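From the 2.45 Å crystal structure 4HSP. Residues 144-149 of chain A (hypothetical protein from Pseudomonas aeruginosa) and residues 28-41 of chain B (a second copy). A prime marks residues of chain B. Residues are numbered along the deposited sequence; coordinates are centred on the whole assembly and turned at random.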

ATOM      1  N   PRO A 144       2.246 -16.565  -0.588  1.00 60.22           N
ATOM      2  CA  PRO A 144       2.741 -15.517  -1.493  1.00 58.21           C
ATOM      3  C   PRO A 144       3.518 -16.084  -2.673  1.00 60.77           C
ATOM      4  O   PRO A 144       4.213 -17.096  -2.538  1.00 61.53           O
ATOM      5  CB  PRO A 144       3.643 -14.664  -0.593  1.00 61.65           C
ATOM      6  CG  PRO A 144       3.167 -14.951   0.833  1.00 67.09           C
ATOM      7  CD  PRO A 144       2.793 -16.404   0.783  1.00 62.82           C
ATOM      8  N   TYR A 145       3.336 -15.455  -3.847  1.00 55.60           N
ATOM      9  CA  TYR A 145       4.033 -15.766  -5.095  1.00 54.64           C
ATOM     10  C   TYR A 145       5.473 -15.340  -4.900  1.00 63.37           C
ATOM     11  O   TYR A 145       5.753 -14.158  -4.670  1.00 63.69           O
ATOM     12  CB  TYR A 145       3.361 -15.022  -6.262  1.00 52.75           C
ATOM     13  CG  TYR A 145       3.896 -15.322  -7.643  1.00 53.14           C
ATOM     14  CD1 TYR A 145       4.998 -14.634  -8.153  1.00 54.31           C
ATOM     15  CD2 TYR A 145       3.217 -16.185  -8.500  1.00 53.25           C
ATOM     16  CE1 TYR A 145       5.460 -14.863  -9.448  1.00 51.46           C
ATOM     17  CE2 TYR A 145       3.652 -16.398  -9.810  1.00 52.54           C
ATOM     18  CZ  TYR A 145       4.782 -15.747 -10.273  1.00 55.85           C
ATOM     19  OH  TYR A 145       5.191 -15.956 -11.562  1.00 53.77           O
ATOM     20  N   GLU A 146       6.378 -16.305  -4.920  1.00 63.28           N
ATOM     21  CA  GLU A 146       7.767 -16.001  -4.669  1.00 65.72           C
ATOM     22  C   GLU A 146       8.499 -15.734  -5.965  1.00 70.36           C
ATOM     23  O   GLU A 146       8.419 -16.524  -6.932  1.00 69.50           O
ATOM     24  CB  GLU A 146       8.447 -17.119  -3.872  1.00 69.29           C
ATOM     25  CG  GLU A 146       7.980 -17.227  -2.420  1.00 92.36           C
ATOM     26  CD  GLU A 146       8.506 -16.229  -1.395  1.00131.20           C
ATOM     27  OE1 GLU A 146       9.367 -15.388  -1.750  1.00143.60           O
ATOM     28  OE2 GLU A 146       8.061 -16.301  -0.225  1.00120.88           O
ATOM     29  N   TYR A 147       9.194 -14.581  -5.979  1.00 66.37           N
ATOM     30  CA  TYR A 147      10.041 -14.131  -7.070  1.00 65.83           C
ATOM     31  C   TYR A 147      11.037 -13.111  -6.546  1.00 73.51           C
ATOM     32  O   TYR A 147      10.630 -12.129  -5.923  1.00 73.80           O
ATOM     33  CB  TYR A 147       9.230 -13.566  -8.277  1.00 63.59           C
ATOM     34  CG  TYR A 147      10.098 -12.807  -9.254  1.00 61.51           C
ATOM     35  CD1 TYR A 147      10.912 -13.480 -10.164  1.00 62.35           C
ATOM     36  CD2 TYR A 147      10.196 -11.420  -9.194  1.00 61.79           C
ATOM     37  CE1 TYR A 147      11.775 -12.789 -11.010  1.00 62.28           C
ATOM     38  CE2 TYR A 147      11.053 -10.718 -10.036  1.00 62.73           C
ATOM     39  CZ  TYR A 147      11.829 -11.405 -10.958  1.00 69.51           C
ATOM     40  OH  TYR A 147      12.646 -10.704 -11.816  1.00 69.79           O
ATOM     41  N   GLU A 148      12.336 -13.331  -6.858  1.00 73.87           N
ATOM     42  CA  GLU A 148      13.464 -12.461  -6.506  1.00 76.99           C
ATOM     43  C   GLU A 148      14.097 -11.842  -7.777  1.00 82.42           C
ATOM     44  O   GLU A 148      14.563 -12.566  -8.671  1.00 82.11           O
ATOM     45  CB  GLU A 148      14.523 -13.218  -5.675  1.00 80.88           C
ATOM     46  CG  GLU A 148      14.110 -13.525  -4.238  1.00 97.32           C
ATOM     47  CD  GLU A 148      13.572 -12.351  -3.435  1.00136.41           C
ATOM     48  OE1 GLU A 148      14.321 -11.366  -3.239  1.00142.68           O
ATOM     49  OE2 GLU A 148      12.389 -12.407  -3.024  1.00135.31           O
ATOM     50  N   GLY A 149      14.073 -10.507  -7.837  1.00 79.08           N
ATOM     51  CA  GLY A 149      14.609  -9.722  -8.938  1.00 95.82           C
ATOM     52  C   GLY A 149      16.117  -9.762  -9.024  1.00116.28           C
ATOM     53  O   GLY A 149      16.663  -9.953 -10.110  1.00 78.21           O
TER
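Chain B, residues 28-41: LANALSEAGPAASQ

The one hydrogen bond that the geometry settles between these two stretches joins a backbone to a serine: Glu148 N donates to Ser33′ OG at 2.9 Å, nearly straight at 170°. Ser33′ OG accepts this bond while giving a weak one back to its own helix, to Ala29′ O at 3.2 Å; its chi1 of -92° lies between the usual wells. Ala29′ O also accepts the regular helical bond from Ser33′ N at 2.9 Å, so a single carbonyl serves both the backbone and the side chain of the same residue.

Chain A crosses this site as an extended segment without regular strand pairing. Chain B answers with the last turns of a helix, through Glu34′, then two extended residues, Ala35′ and Gly36′, and a run from Pro37′ to Ser40′ with helical angles but no regular bonds. Both chains advance in the same sense along the contact: Tyr145 lies by Ala29′, Glu148 by Ser33′ (CA to CA 5.0 Å), and Gly149 by Pro37′ (CA to CA 5.7 Å).

Ala29′ points its CB toward chain A, where it meets Tyr145 OH at 3.5 Å. Both tyrosines are in the t rotamer; Tyr147 reaches farther along chain B: its ring edge lies near Leu32′, CE1 to CB 4.4 Å, and its OH ends 3.4 Å from Ser40′ CB. Glu146 and Glu148 instead lead their carboxylates away, contributing mainly backbone.

At the far end, Gly149 O lies 2.8 Å from Ser40′ OG and takes a CA-H...O contact from Pro37′ CA at 3.3 Å. Ser40′ OG is also 3.0 Å from Pro37′ O, and the geometry leaves open which carbonyl receives its proton. The rule to read here is a serine hydroxyl that accepts from an extended backbone, a second serine hydroxyl close to its last carbonyl, and tyrosine side chains that reach the helix at Ala29′ and the later loop at Ser40′.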

ATOM      1  N   LEU B  28       9.101 -21.421 -14.163  1.00 55.26           N
ATOM      2  CA  LEU B  28       9.723 -20.288 -14.836  1.00 54.07           C
ATOM      3  C   LEU B  28      10.110 -19.178 -13.835  1.00 58.39           C
ATOM      4  O   LEU B  28      11.211 -18.652 -13.938  1.00 60.44           O
ATOM      5  CB  LEU B  28       8.811 -19.724 -15.951  1.00 52.03           C
ATOM      6  CG  LEU B  28       9.339 -18.506 -16.776  1.00 54.32           C
ATOM      7  CD1 LEU B  28      10.715 -18.787 -17.450  1.00 53.46           C
ATOM      8  CD2 LEU B  28       8.332 -18.088 -17.813  1.00 53.52           C
ATOM      9  N   ALA B  29       9.214 -18.791 -12.923  1.00 53.15           N
ATOM     10  CA  ALA B  29       9.504 -17.780 -11.899  1.00 53.35           C
ATOM     11  C   ALA B  29      10.684 -18.251 -11.020  1.00 61.43           C
ATOM     12  O   ALA B  29      11.568 -17.444 -10.716  1.00 61.84           O
ATOM     13  CB  ALA B  29       8.270 -17.517 -11.045  1.00 53.82           C
ATOM     14  N   ASN B  30      10.723 -19.566 -10.666  1.00 58.71           N
ATOM     15  CA  ASN B  30      11.826 -20.130  -9.906  1.00 61.18           C
ATOM     16  C   ASN B  30      13.106 -20.133 -10.735  1.00 67.21           C
ATOM     17  O   ASN B  30      14.150 -19.788 -10.186  1.00 68.59           O
ATOM     18  CB  ASN B  30      11.524 -21.540  -9.380  1.00 66.51           C
ATOM     19  CG  ASN B  30      10.688 -21.563  -8.113  1.00 91.72           C
ATOM     20  OD1 ASN B  30      10.301 -20.523  -7.545  1.00 80.90           O
ATOM     21  ND2 ASN B  30      10.331 -22.761  -7.680  1.00 87.61           N
ATOM     22  N   ALA B  31      13.030 -20.463 -12.054  1.00 62.64           N
ATOM     23  CA  ALA B  31      14.213 -20.477 -12.915  1.00 62.24           C
ATOM     24  C   ALA B  31      14.835 -19.091 -13.052  1.00 64.37           C
ATOM     25  O   ALA B  31      16.049 -18.995 -13.027  1.00 64.71           O
ATOM     26  CB  ALA B  31      13.887 -21.042 -14.284  1.00 62.51           C
ATOM     27  N   LEU B  32      14.017 -18.034 -13.130  1.00 60.43           N
ATOM     28  CA  LEU B  32      14.458 -16.638 -13.270  1.00 60.35           C
ATOM     29  C   LEU B  32      14.937 -16.073 -11.937  1.00 68.57           C
ATOM     30  O   LEU B  32      15.778 -15.172 -11.930  1.00 69.77           O
ATOM     31  CB  LEU B  32      13.344 -15.751 -13.868  1.00 58.01           C
ATOM     32  CG  LEU B  32      12.940 -16.083 -15.306  1.00 60.69           C
ATOM     33  CD1 LEU B  32      11.778 -15.262 -15.748  1.00 59.17           C
ATOM     34  CD2 LEU B  32      14.053 -15.853 -16.257  1.00 60.75           C
ATOM     35  N   SER B  33      14.389 -16.591 -10.820  1.00 66.53           N
ATOM     36  CA  SER B  33      14.773 -16.248  -9.455  1.00 67.44           C
ATOM     37  C   SER B  33      16.157 -16.805  -9.171  1.00 74.86           C
ATOM     38  O   SER B  33      17.015 -16.059  -8.689  1.00 75.72           O
ATOM     39  CB  SER B  33      13.770 -16.813  -8.454  1.00 70.03           C
ATOM     40  OG  SER B  33      12.731 -15.900  -8.153  1.00 74.59           O
ATOM     41  N   GLU B  34      16.381 -18.114  -9.495  1.00 73.22           N
ATOM     42  CA  GLU B  34      17.662 -18.811  -9.310  1.00 76.23           C
ATOM     43  C   GLU B  34      18.740 -18.165 -10.183  1.00 81.91           C
ATOM     44  O   GLU B  34      19.872 -18.001  -9.730  1.00 83.20           O
ATOM     45  CB  GLU B  34      17.580 -20.342  -9.585  1.00 78.53           C
ATOM     46  CG  GLU B  34      16.701 -21.145  -8.632  1.00 94.02           C
ATOM     47  CD  GLU B  34      16.897 -20.917  -7.145  1.00129.83           C
ATOM     48  OE1 GLU B  34      17.914 -21.404  -6.597  1.00135.31           O
ATOM     49  OE2 GLU B  34      16.026 -20.261  -6.525  1.00124.45           O
ATOM     50  N   ALA B  35      18.377 -17.774 -11.417  1.00 78.85           N
ATOM     51  CA  ALA B  35      19.273 -17.066 -12.330  1.00 79.43           C
ATOM     52  C   ALA B  35      19.514 -15.649 -11.796  1.00 85.72           C
ATOM     53  O   ALA B  35      18.710 -15.132 -11.013  1.00 85.12           O
ATOM     54  CB  ALA B  35      18.678 -17.018 -13.729  1.00 78.55           C
ATOM     55  N   GLY B  36      20.627 -15.053 -12.203  1.00 84.73           N
ATOM     56  CA  GLY B  36      21.033 -13.719 -11.774  1.00 85.82           C
ATOM     57  C   GLY B  36      20.044 -12.594 -12.018  1.00 88.94           C
ATOM     58  O   GLY B  36      18.989 -12.805 -12.628  1.00 86.35           O
ATOM     59  N   PRO B  37      20.376 -11.366 -11.544  1.00 87.26           N
ATOM     60  CA  PRO B  37      19.476 -10.212 -11.779  1.00 85.81           C
ATOM     61  C   PRO B  37      19.490  -9.755 -13.235  1.00 88.26           C
ATOM     62  O   PRO B  37      18.623  -8.975 -13.648  1.00 88.49           O
ATOM     63  CB  PRO B  37      20.033  -9.126 -10.860  1.00 88.97           C
ATOM     64  CG  PRO B  37      21.472  -9.473 -10.702  1.00 95.42           C
ATOM     65  CD  PRO B  37      21.598 -10.965 -10.814  1.00 90.77           C
ATOM     66  N   ALA B  38      20.492 -10.234 -13.999  1.00 83.29           N
ATOM     67  CA  ALA B  38      20.650  -9.950 -15.422  1.00 81.78           C
ATOM     68  C   ALA B  38      19.537 -10.648 -16.221  1.00 78.70           C
ATOM     69  O   ALA B  38      18.819 -10.007 -16.998  1.00 78.07           O
ATOM     70  CB  ALA B  38      22.025 -10.429 -15.883  1.00 84.08           C
ATOM     71  N   ALA B  39      19.343 -11.945 -15.915  1.00 70.16           N
ATOM     72  CA  ALA B  39      18.403 -12.877 -16.521  1.00 66.68           C
ATOM     73  C   ALA B  39      16.935 -12.580 -16.217  1.00 64.71           C
ATOM     74  O   ALA B  39      16.087 -13.141 -16.896  1.00 64.06           O
ATOM     75  CB  ALA B  39      18.732 -14.295 -16.085  1.00 67.64           C
ATOM     76  N   SER B  40      16.624 -11.708 -15.240  1.00 58.39           N
ATOM     77  CA  SER B  40      15.242 -11.356 -14.866  1.00 55.82           C
ATOM     78  C   SER B  40      14.383 -11.003 -16.091  1.00 56.85           C
ATOM     79  O   SER B  40      13.280 -11.542 -16.233  1.00 56.59           O
ATOM     80  CB  SER B  40      15.229 -10.178 -13.896  1.00 59.71           C
ATOM     81  OG  SER B  40      16.144 -10.363 -12.836  1.00 74.76           O
ATOM     82  N   GLN B  41      14.892 -10.104 -16.972  1.00 50.21           N
ATOM     83  CA  GLN B  41      14.167  -9.645 -18.165  1.00 48.13           C
ATOM     84  C   GLN B  41      14.596 -10.504 -19.342  1.00 53.03           C
ATOM     85  O   GLN B  41      15.729 -10.397 -19.808  1.00 52.07           O
ATOM     86  CB  GLN B  41      14.394  -8.139 -18.412  1.00 48.14           C
ATOM     87  CG  GLN B  41      13.715  -7.597 -19.664  1.00 48.37           C
ATOM     88  CD  GLN B  41      14.011  -6.141 -19.832  1.00 61.67           C
ATOM     89  OE1 GLN B  41      15.156  -5.694 -19.734  1.00 60.66           O
ATOM     90  NE2 GLN B  41      12.984  -5.367 -20.073  1.00 48.88           N
TER